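Local coordinates for mandelate racemase / muconate lactonizing enzyme, C-terminal domain protein (Pseudovibrio sp. JE062, PDB 4JHM) that is of unknown function but belongs to the enolase superfamily, with a capping N-terminal domain and a TIM-barrel-like C-terminal domain, at residues A[295-301]-A[319-324]; A[242-248]-A[266-272]; A[127-133]-A[313-318]. One frame throughout, in Å; residues are numbered along the deposited sequence.

In the fold
All three contacts are largely buried, and contacts 1 and 2 lie in the barrel-like domain. Their centres are 9 Å apart and they touch: segments 295-301 and 266-272 run next to each other, joined by backbone bonds of Asn295 with Val269 and of Gln299 with Gln271. Contact 1 is deepest, about 8 Å from the chain centre; contact 2 is about 13 Å out. Contact 1 sets carboxylates against backbone N-H groups; contact 2 gathers a carboxylate and a guanidinium round a hydroxyl. Contact 3, about 16 Å out, is the one a second subunit reaches. There a loop donates N-H groups to the end of helix 304-316. Arg131 also bonds to Cys320 O of contact 1.

Contact 1: residues A[295-301]-A[319-324]; sequences NLEIQSM and NCNFFE
Segments 295-301 and 319-324 run the same way, their end-to-end directions 18° apart, and one nearly straight backbone bond joins them, from Leu296 N to Asn319 O (2.9 Å). Next to it the side chain of Glu297 acts as the acceptor. Its chain bends at chi2 (-54°), and this turns the carboxylate back onto the backbone of 321-322. Glu297 OE2 takes the N-H of Asn321 at 3.0 Å from N. Glu297 OE1 takes that of Phe322 at 3.2 Å from N. Each oxygen uses its syn lone pair. Further on, Ile298 CD1 approaches the Phe323 ring at 4.0 Å from CD2. Ser300 OG lies over one face of that ring, 3.3 Å above its plane and offset toward the rim. Glu324 extends alongside Gln299, and its OE2 receives a weak bond from Met301 N (3.3 Å). Strand 323-326 pairs with strand 133-139, so the contact joins the barrel sheet to the loop before helix 304-316. One carboxylate, that of Glu297, thus takes two successive backbone N-H groups and fixes 321-322 against 295-301. The other is shared: Ser139 and a salt bridge to Lys165 hold Glu324 OE1, while OE2 faces the 299-301 backbone.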
loop_
_atom_site.group_PDB
_atom_site.type_symbol
_atom_site.label_atom_id
_atom_site.label_comp_id
_atom_site.label_asym_id
_atom_site.label_seq_id
_atom_site.Cartn_x
_atom_site.Cartn_y
_atom_site.Cartn_z
ATOM N N ASN A 295 -10.557 11.058 -20.463
ATOM C CA ASN A 295 -11.579 11.063 -21.494
ATOM C C ASN A 295 -12.299 9.728 -21.621
ATOM O O ASN A 295 -11.804 8.693 -21.168
ATOM C CB ASN A 295 -10.944 11.414 -22.836
ATOM C CG ASN A 295 -10.436 12.835 -22.876
ATOM O OD1 ASN A 295 -10.807 13.659 -22.049
ATOM N ND2 ASN A 295 -9.588 13.133 -23.848
ATOM N N LEU A 296 -13.475 9.768 -22.236
ATOM C CA LEU A 296 -14.215 8.568 -22.563
ATOM C C LEU A 296 -14.310 8.475 -24.075
ATOM O O LEU A 296 -15.171 9.100 -24.682
ATOM C CB LEU A 296 -15.617 8.609 -21.949
ATOM C CG LEU A 296 -16.359 7.263 -21.913
ATOM C CD1 LEU A 296 -17.612 7.342 -21.056
ATOM C CD2 LEU A 296 -16.714 6.772 -23.307
ATOM N N GLU A 297 -13.420 7.704 -24.687
ATOM C CA GLU A 297 -13.431 7.536 -26.135
ATOM C C GLU A 297 -14.496 6.520 -26.520
ATOM O O GLU A 297 -14.344 5.328 -26.270
ATOM C CB GLU A 297 -12.057 7.089 -26.630
ATOM C CG GLU A 297 -10.948 8.069 -26.288
ATOM C CD GLU A 297 -11.230 9.484 -26.769
ATOM O OE1 GLU A 297 -11.831 9.634 -27.853
ATOM O OE2 GLU A 297 -10.838 10.448 -26.072
ATOM N N ILE A 298 -15.574 7.004 -27.128
ATOM C CA ILE A 298 -16.737 6.174 -27.423
ATOM C C ILE A 298 -16.440 5.106 -28.458
ATOM O O ILE A 298 -15.697 5.320 -29.415
ATOM C CB ILE A 298 -17.935 7.007 -27.948
ATOM C CG1 ILE A 298 -17.504 7.903 -29.113
ATOM C CG2 ILE A 298 -18.541 7.843 -26.830
ATOM C CD1 ILE A 298 -18.635 8.694 -29.737
ATOM N N GLN A 299 -17.034 3.943 -28.247
ATOM C CA GLN A 299 -17.057 2.916 -29.255
ATOM C C GLN A 299 -18.340 3.104 -30.047
ATOM O O GLN A 299 -19.383 2.548 -29.702
ATOM C CB GLN A 299 -17.015 1.541 -28.599
ATOM C CG GLN A 299 -17.314 0.399 -29.543
ATOM C CD GLN A 299 -16.555 -0.848 -29.176
ATOM O OE1 GLN A 299 -17.145 -1.888 -28.885
ATOM N NE2 GLN A 299 -15.232 -0.750 -29.173
ATOM N N SER A 300 -18.265 3.916 -31.095
ATOM C CA SER A 300 -19.443 4.245 -31.890
ATOM C C SER A 300 -19.461 3.486 -33.207
ATOM O O SER A 300 -20.194 3.846 -34.114
ATOM C CB SER A 300 -19.493 5.746 -32.168
ATOM O OG SER A 300 -18.546 6.118 -33.156
HETATM N N MSE A 301 -18.654 2.435 -33.309
HETATM C CA MSE A 301 -18.642 1.598 -34.506
HETATM C C MSE A 301 -19.912 0.800 -34.580
HETATM O O MSE A 301 -20.230 0.041 -33.670
HETATM C CB MSE A 301 -17.441 0.661 -34.461
HETATM C CG MSE A 301 -17.792 -0.743 -34.937
HETATM SE SE MSE A 301 -16.588 -1.244 -36.406
HETATM C CE MSE A 301 -15.482 -2.572 -35.451
ATOM N N ASN A 319 -14.863 15.731 -22.371
ATOM C CA ASN A 319 -13.857 14.689 -22.183
ATOM C C ASN A 319 -14.040 13.501 -23.130
ATOM O O ASN A 319 -14.550 12.452 -22.745
ATOM C CB ASN A 319 -13.816 14.229 -20.720
ATOM C CG ASN A 319 -15.171 13.785 -20.193
ATOM O OD1 ASN A 319 -16.220 14.204 -20.679
ATOM N ND2 ASN A 319 -15.150 12.935 -19.175
ATOM N N CYS A 320 -13.614 13.698 -24.373
ATOM C CA CYS A 320 -13.620 12.677 -25.421
ATOM C C CYS A 320 -13.106 13.394 -26.660
ATOM O O CYS A 320 -13.562 14.490 -26.955
ATOM C CB CYS A 320 -15.024 12.110 -25.671
ATOM S SG CYS A 320 -15.198 11.102 -27.181
ATOM N N ASN A 321 -12.156 12.790 -27.370
ATOM C CA ASN A 321 -11.514 13.447 -28.509
ATOM C C ASN A 321 -12.077 13.046 -29.861
ATOM O O ASN A 321 -12.026 13.834 -30.800
ATOM C CB ASN A 321 -10.012 13.157 -28.531
ATOM C CG ASN A 321 -9.283 13.724 -27.333
ATOM O OD1 ASN A 321 -9.582 14.820 -26.865
ATOM N ND2 ASN A 321 -8.308 12.980 -26.838
ATOM N N PHE A 322 -12.597 11.828 -29.980
ATOM C CA PHE A 322 -13.024 11.337 -31.292
ATOM C C PHE A 322 -14.379 10.631 -31.324
ATOM O O PHE A 322 -14.906 10.187 -30.307
ATOM C CB PHE A 322 -11.977 10.382 -31.868
ATOM C CG PHE A 322 -10.617 10.991 -32.031
ATOM C CD1 PHE A 322 -10.322 11.775 -33.136
ATOM C CD2 PHE A 322 -9.625 10.764 -31.088
ATOM C CE1 PHE A 322 -9.067 12.334 -33.292
ATOM C CE2 PHE A 322 -8.367 11.318 -31.238
ATOM C CZ PHE A 322 -8.089 12.106 -32.342
ATOM N N PHE A 323 -14.921 10.540 -32.532
ATOM C CA PHE A 323 -16.103 9.747 -32.832
ATOM C C PHE A 323 -15.654 8.665 -33.794
ATOM O O PHE A 323 -15.120 8.968 -34.863
ATOM C CB PHE A 323 -17.180 10.615 -33.488
ATOM C CG PHE A 323 -18.222 9.836 -34.234
ATOM C CD1 PHE A 323 -18.046 9.524 -35.571
ATOM C CD2 PHE A 323 -19.388 9.433 -33.609
ATOM C CE1 PHE A 323 -19.010 8.814 -36.268
ATOM C CE2 PHE A 323 -20.357 8.722 -34.300
ATOM C CZ PHE A 323 -20.167 8.411 -35.630
ATOM N N GLU A 324 -15.845 7.410 -33.405
ATOM C CA GLU A 324 -15.439 6.289 -34.238
ATOM C C GLU A 324 -16.323 6.222 -35.482
ATOM O O GLU A 324 -17.536 6.045 -35.388
ATOM C CB GLU A 324 -15.521 4.985 -33.448
ATOM C CG GLU A 324 -15.106 3.752 -34.233
ATOM C CD GLU A 324 -14.902 2.536 -33.355
ATOM O OE1 GLU A 324 -14.134 1.644 -33.765
ATOM O OE2 GLU A 324 -15.504 2.468 -32.259
#

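Contact 2: residues A[242-248]-A[266-272]; sequences LEISSHG and WSDVRQD
Ser245 holds OG anti to its own nitrogen (chi1 -153°), while Asp268 has its carboxylate swung between N and carbonyl carbon (chi1 59°), and the two groups meet. Ser245 OG donates to Asp268 OD1 (2.5 Å). The same hydroxyl accepts from Arg270. The arginine chain runs out extended, bends at chi3 and brings its guanidinium edge to the serine. Arg270 NH2 bonds to Ser245 OG at 3.0 Å, with the oxygen tilted 25° from the guanidinium plane. Arg270 NE adds a weak bond to Ser245 OG. One hydroxyl is therefore held between a carboxylate and a guanidinium. Arg270 NH2 also forms a long, weak ion pair with Glu222. Glu243 meets the other oxygen of Asp268, OD2. The side chains cross at about a right angle, and Glu243 OE2 lies 2.5 Å from Asp268 OD2.

Ser267 joins the chains at Ile244. Ser267 OG accepts the N-H of Ile244, 3.0 Å from N, and Ser267 N donates to Ile244 O at 3.0 Å, in the carbonyl plane. Ser246 CB approaches the Trp266 indole obliquely, 3.8 Å from NE1. At the far end Gly248 CA lies 3.1 Å from Arg270 O. Strand 243-245 pairs in parallel with strand 220-222, and helix 254-262 lies between the two segments in sequence. This parallel progression from strand through helix to the next extended segment is the beta-alpha repeat of a TIM-like barrel.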
loop_
_atom_site.group_PDB
_atom_site.type_symbol
_atom_site.label_atom_id
_atom_site.label_comp_id
_atom_site.label_asym_id
_atom_site.label_seq_id
_atom_site.Cartn_x
_atom_site.Cartn_y
_atom_site.Cartn_z
ATOM N N LEU A 242 2.023 6.151 -23.579
ATOM C CA LEU A 242 1.048 5.871 -24.616
ATOM C C LEU A 242 -0.327 5.637 -23.999
ATOM O O LEU A 242 -0.456 4.904 -23.017
ATOM C CB LEU A 242 1.486 4.627 -25.389
ATOM C CG LEU A 242 0.612 4.170 -26.553
ATOM C CD1 LEU A 242 0.769 5.124 -27.723
ATOM C CD2 LEU A 242 0.980 2.749 -26.953
ATOM N N GLU A 243 -1.353 6.252 -24.578
ATOM C CA GLU A 243 -2.726 6.017 -24.138
ATOM C C GLU A 243 -3.084 4.538 -24.310
ATOM O O GLU A 243 -2.982 3.995 -25.411
ATOM C CB GLU A 243 -3.695 6.900 -24.935
ATOM C CG GLU A 243 -5.164 6.784 -24.536
ATOM C CD GLU A 243 -6.043 7.817 -25.229
ATOM O OE1 GLU A 243 -5.494 8.663 -25.969
ATOM O OE2 GLU A 243 -7.280 7.784 -25.037
ATOM N N ILE A 244 -3.485 3.889 -23.219
ATOM C CA ILE A 244 -3.891 2.485 -23.258
ATOM C C ILE A 244 -5.385 2.377 -22.987
ATOM O O ILE A 244 -5.857 2.806 -21.933
ATOM C CB ILE A 244 -3.134 1.654 -22.208
ATOM C CG1 ILE A 244 -1.623 1.836 -22.369
ATOM C CG2 ILE A 244 -3.511 0.186 -22.312
ATOM C CD1 ILE A 244 -1.102 1.523 -23.753
ATOM N N SER A 245 -6.125 1.801 -23.933
ATOM C CA SER A 245 -7.579 1.759 -23.839
ATOM C C SER A 245 -8.101 0.327 -23.771
ATOM O O SER A 245 -7.450 -0.594 -24.246
ATOM C CB SER A 245 -8.195 2.478 -25.033
ATOM O OG SER A 245 -9.472 2.994 -24.708
ATOM N N SER A 246 -9.278 0.144 -23.176
ATOM C CA SER A 246 -9.868 -1.192 -23.047
ATOM C C SER A 246 -10.526 -1.616 -24.353
ATOM O O SER A 246 -10.585 -0.841 -25.306
ATOM C CB SER A 246 -10.901 -1.232 -21.913
ATOM O OG SER A 246 -12.100 -0.556 -22.269
ATOM N N HIS A 247 -11.014 -2.852 -24.390
ATOM C CA HIS A 247 -11.745 -3.359 -25.544
ATOM C C HIS A 247 -13.139 -2.740 -25.581
ATOM O O HIS A 247 -13.752 -2.635 -26.642
ATOM C CB HIS A 247 -11.832 -4.886 -25.483
ATOM C CG HIS A 247 -12.718 -5.485 -26.529
ATOM N ND1 HIS A 247 -12.251 -5.884 -27.760
ATOM C CD2 HIS A 247 -14.044 -5.759 -26.523
ATOM C CE1 HIS A 247 -13.250 -6.373 -28.471
ATOM N NE2 HIS A 247 -14.351 -6.308 -27.744
ATOM N N GLY A 248 -13.636 -2.349 -24.410
ATOM C CA GLY A 248 -14.842 -1.538 -24.308
ATOM C C GLY A 248 -16.145 -2.307 -24.240
ATOM O O GLY A 248 -17.225 -1.707 -24.229
ATOM N N TRP A 266 -6.362 2.048 -16.881
ATOM C CA TRP A 266 -6.657 2.699 -18.153
ATOM C C TRP A 266 -6.148 4.131 -18.237
ATOM O O TRP A 266 -6.085 4.838 -17.232
ATOM C CB TRP A 266 -8.162 2.753 -18.365
ATOM C CG TRP A 266 -8.869 1.437 -18.338
ATOM C CD1 TRP A 266 -8.342 0.209 -18.601
ATOM C CD2 TRP A 266 -10.261 1.229 -18.079
ATOM N NE1 TRP A 266 -9.317 -0.755 -18.498
ATOM C CE2 TRP A 266 -10.504 -0.151 -18.180
ATOM C CE3 TRP A 266 -11.322 2.077 -17.759
ATOM C CZ2 TRP A 266 -11.763 -0.701 -17.977
ATOM C CZ3 TRP A 266 -12.568 1.529 -17.555
ATOM C CH2 TRP A 266 -12.779 0.154 -17.668
ATOM N N SER A 267 -5.828 4.565 -19.452
ATOM C CA SER A 267 -5.531 5.975 -19.730
ATOM C C SER A 267 -6.800 6.724 -20.146
ATOM O O SER A 267 -6.835 7.955 -20.166
ATOM C CB SER A 267 -4.500 6.085 -20.844
ATOM O OG SER A 267 -3.398 5.240 -20.597
ATOM N N ASP A 268 -7.835 5.970 -20.496
ATOM C CA ASP A 268 -9.152 6.529 -20.789
ATOM C C ASP A 268 -10.197 5.510 -20.375
ATOM O O ASP A 268 -9.877 4.519 -19.715
ATOM C CB ASP A 268 -9.295 6.861 -22.278
ATOM C CG ASP A 268 -9.103 5.648 -23.182
ATOM O OD1 ASP A 268 -9.469 4.518 -22.785
ATOM O OD2 ASP A 268 -8.586 5.831 -24.307
ATOM N N VAL A 269 -11.448 5.745 -20.743
ATOM C CA VAL A 269 -12.458 4.709 -20.594
ATOM C C VAL A 269 -13.207 4.597 -21.903
ATOM O O VAL A 269 -13.453 5.595 -22.576
ATOM C CB VAL A 269 -13.399 4.947 -19.391
ATOM C CG1 VAL A 269 -13.173 6.321 -18.791
ATOM C CG2 VAL A 269 -14.858 4.734 -19.777
ATOM N N ARG A 270 -13.534 3.369 -22.275
ATOM C CA ARG A 270 -14.149 3.105 -23.557
ATOM C C ARG A 270 -15.422 2.320 -23.338
ATOM O O ARG A 270 -15.390 1.183 -22.880
ATOM C CB ARG A 270 -13.191 2.334 -24.456
ATOM C CG ARG A 270 -13.842 1.732 -25.692
ATOM C CD ARG A 270 -12.808 1.000 -26.529
ATOM N NE ARG A 270 -11.606 1.818 -26.639
ATOM C CZ ARG A 270 -11.482 2.843 -27.471
ATOM N NH1 ARG A 270 -12.481 3.161 -28.282
ATOM N NH2 ARG A 270 -10.360 3.550 -27.491
ATOM N N GLN A 271 -16.544 2.949 -23.656
ATOM C CA GLN A 271 -17.839 2.331 -23.492
ATOM C C GLN A 271 -18.653 2.578 -24.734
ATOM O O GLN A 271 -18.340 3.458 -25.532
ATOM C CB GLN A 271 -18.574 2.928 -22.301
ATOM C CG GLN A 271 -17.910 2.674 -20.966
ATOM C CD GLN A 271 -18.194 1.290 -20.438
ATOM O OE1 GLN A 271 -17.695 0.301 -20.967
ATOM N NE2 GLN A 271 -19.002 1.212 -19.382
ATOM N N ASP A 272 -19.707 1.789 -24.879
ATOM C CA ASP A 272 -20.649 1.932 -25.965
ATOM C C ASP A 272 -22.013 2.037 -25.309
ATOM O O ASP A 272 -22.356 1.232 -24.442
ATOM C CB ASP A 272 -20.567 0.711 -26.883
ATOM C CG ASP A 272 -21.385 0.866 -28.147
ATOM O OD1 ASP A 272 -22.250 1.764 -28.204
ATOM O OD2 ASP A 272 -21.160 0.077 -29.087
#

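Contact 3: residues A[127-133]-A[313-318]; sequences LGGARTK and VALAHD
Arg131 bends back over the end of helix 304-316, and its guanidinium meets the carbonyl of His317 edge-on. Its chain turns at chi2 and chi3 (106° and 97°), which brings Arg131 NH1 to 2.6 Å from His317 O in a hydrogen bond. The carbonyl lies close to the guanidinium plane. NH2 of the same group bonds to Cys320 O. The backbone N-H groups of 129-131 meet the last carbonyls of the helix. Leu315 O accepts two of them in its carbonyl plane, from Ala130 N at 3.0 Å and from Arg131 N at 3.3 Å. Gly129 N reaches Ala316 O at 3.3 Å, tilted 26° from that carbonyl's plane. On the apolar side, Leu127 CB meets Ala316 CB at 3.7 Å. Leu127 CD1 lies obliquely against Val313 CG2 at 4.2 Å. Ala130 CB packs beside Asp318 OD1. Asp318 OD2 is bonded to Gln86 of the second subunit, which also packs on Ala130. The contact joins the loop between helix 123-127 and strand 133-139 to the end of helix 304-316. Loop N-H groups serve the carbonyls of Leu315 and Ala316, and Arg131 serves those of His317 and Cys320 just beyond the helix. The positive guanidinium probably also offsets the negative end of the helix dipole.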
loop_
_atom_site.group_PDB
_atom_site.type_symbol
_atom_site.label_atom_id
_atom_site.label_comp_id
_atom_site.label_asym_id
_atom_site.label_seq_id
_atom_site.Cartn_x
_atom_site.Cartn_y
_atom_site.Cartn_z
ATOM N N LEU A 127 -28.660 16.458 -22.249
ATOM C CA LEU A 127 -27.644 15.988 -21.311
ATOM C C LEU A 127 -26.681 17.112 -20.940
ATOM O O LEU A 127 -26.463 17.390 -19.761
ATOM C CB LEU A 127 -26.865 14.821 -21.919
ATOM C CG LEU A 127 -27.721 13.679 -22.469
ATOM C CD1 LEU A 127 -26.942 12.881 -23.499
ATOM C CD2 LEU A 127 -28.228 12.780 -21.350
ATOM N N GLY A 128 -26.104 17.752 -21.952
ATOM C CA GLY A 128 -25.194 18.867 -21.733
ATOM C C GLY A 128 -25.210 19.828 -22.902
ATOM O O GLY A 128 -26.236 20.449 -23.202
ATOM N N GLY A 129 -24.072 19.940 -23.575
ATOM C CA GLY A 129 -23.942 20.850 -24.702
ATOM C C GLY A 129 -22.593 21.528 -24.661
ATOM O O GLY A 129 -22.450 22.623 -24.113
ATOM N N ALA A 130 -21.598 20.858 -25.229
ATOM C CA ALA A 130 -20.237 21.375 -25.262
ATOM C C ALA A 130 -19.813 21.684 -26.686
ATOM O O ALA A 130 -19.038 22.606 -26.921
ATOM C CB ALA A 130 -19.285 20.366 -24.645
ATOM N N ARG A 131 -20.307 20.888 -27.629
ATOM C CA ARG A 131 -19.941 21.031 -29.029
ATOM C C ARG A 131 -21.063 20.478 -29.885
ATOM O O ARG A 131 -21.848 19.648 -29.428
ATOM C CB ARG A 131 -18.654 20.268 -29.350
ATOM C CG ARG A 131 -17.730 20.058 -28.163
ATOM C CD ARG A 131 -17.751 18.626 -27.660
ATOM N NE ARG A 131 -16.626 17.892 -28.220
ATOM C CZ ARG A 131 -16.153 16.753 -27.736
ATOM N NH1 ARG A 131 -16.705 16.182 -26.673
ATOM N NH2 ARG A 131 -15.114 16.184 -28.326
ATOM N N THR A 132 -21.129 20.938 -31.129
ATOM C CA THR A 132 -22.122 20.446 -32.066
ATOM C C THR A 132 -21.449 19.548 -33.108
ATOM O O THR A 132 -22.113 18.968 -33.972
ATOM C CB THR A 132 -22.878 21.620 -32.727
ATOM O OG1 THR A 132 -24.169 21.177 -33.163
ATOM C CG2 THR A 132 -22.093 22.203 -33.904
ATOM N N LYS A 133 -20.126 19.425 -33.006
ATOM C CA LYS A 133 -19.345 18.568 -33.901
ATOM C C LYS A 133 -18.092 18.059 -33.195
ATOM O O LYS A 133 -17.731 18.565 -32.134
ATOM C CB LYS A 133 -18.950 19.336 -35.164
ATOM C CG LYS A 133 -17.968 20.474 -34.926
ATOM C CD LYS A 133 -17.533 21.106 -36.239
ATOM C CE LYS A 133 -16.567 22.259 -36.009
ATOM N NZ LYS A 133 -16.273 22.996 -37.270
ATOM N N VAL A 313 -24.012 11.715 -26.746
ATOM C CA VAL A 313 -23.434 11.790 -25.423
ATOM C C VAL A 313 -22.082 12.499 -25.490
ATOM O O VAL A 313 -21.771 13.327 -24.640
ATOM C CB VAL A 313 -23.289 10.385 -24.810
ATOM C CG1 VAL A 313 -22.740 10.469 -23.396
ATOM C CG2 VAL A 313 -24.635 9.674 -24.819
ATOM N N ALA A 314 -21.290 12.191 -26.516
ATOM C CA ALA A 314 -19.962 12.791 -26.664
ATOM C C ALA A 314 -20.043 14.295 -26.939
ATOM O O ALA A 314 -19.129 15.042 -26.604
ATOM C CB ALA A 314 -19.173 12.088 -27.763
ATOM N N LEU A 315 -21.137 14.737 -27.549
ATOM C CA LEU A 315 -21.327 16.163 -27.822
ATOM C C LEU A 315 -21.773 16.923 -26.570
ATOM O O LEU A 315 -21.623 18.142 -26.489
ATOM C CB LEU A 315 -22.334 16.365 -28.958
ATOM C CG LEU A 315 -21.749 16.424 -30.375
ATOM C CD1 LEU A 315 -20.554 15.502 -30.557
ATOM C CD2 LEU A 315 -22.823 16.092 -31.393
ATOM N N ALA A 316 -22.301 16.196 -25.592
ATOM C CA ALA A 316 -22.785 16.803 -24.358
ATOM C C ALA A 316 -21.658 17.056 -23.355
ATOM O O ALA A 316 -21.815 17.844 -22.429
ATOM C CB ALA A 316 -23.857 15.923 -23.735
ATOM N N HIS A 317 -20.525 16.387 -23.541
ATOM C CA HIS A 317 -19.379 16.546 -22.650
ATOM C C HIS A 317 -18.137 16.936 -23.450
ATOM O O HIS A 317 -18.142 16.883 -24.678
ATOM C CB HIS A 317 -19.122 15.247 -21.882
ATOM C CG HIS A 317 -20.315 14.740 -21.130
ATOM N ND1 HIS A 317 -20.579 15.096 -19.824
ATOM C CD2 HIS A 317 -21.313 13.901 -21.498
ATOM C CE1 HIS A 317 -21.689 14.500 -19.423
ATOM N NE2 HIS A 317 -22.153 13.769 -20.420
ATOM N N ASP A 318 -17.075 17.327 -22.753
ATOM C CA ASP A 318 -15.823 17.710 -23.407
ATOM C C ASP A 318 -14.797 16.586 -23.390
ATOM O O ASP A 318 -13.956 16.500 -24.284
ATOM C CB ASP A 318 -15.220 18.934 -22.726
ATOM C CG ASP A 318 -16.004 20.194 -22.994
ATOM O OD1 ASP A 318 -16.252 20.489 -24.182
ATOM O OD2 ASP A 318 -16.363 20.895 -22.023
#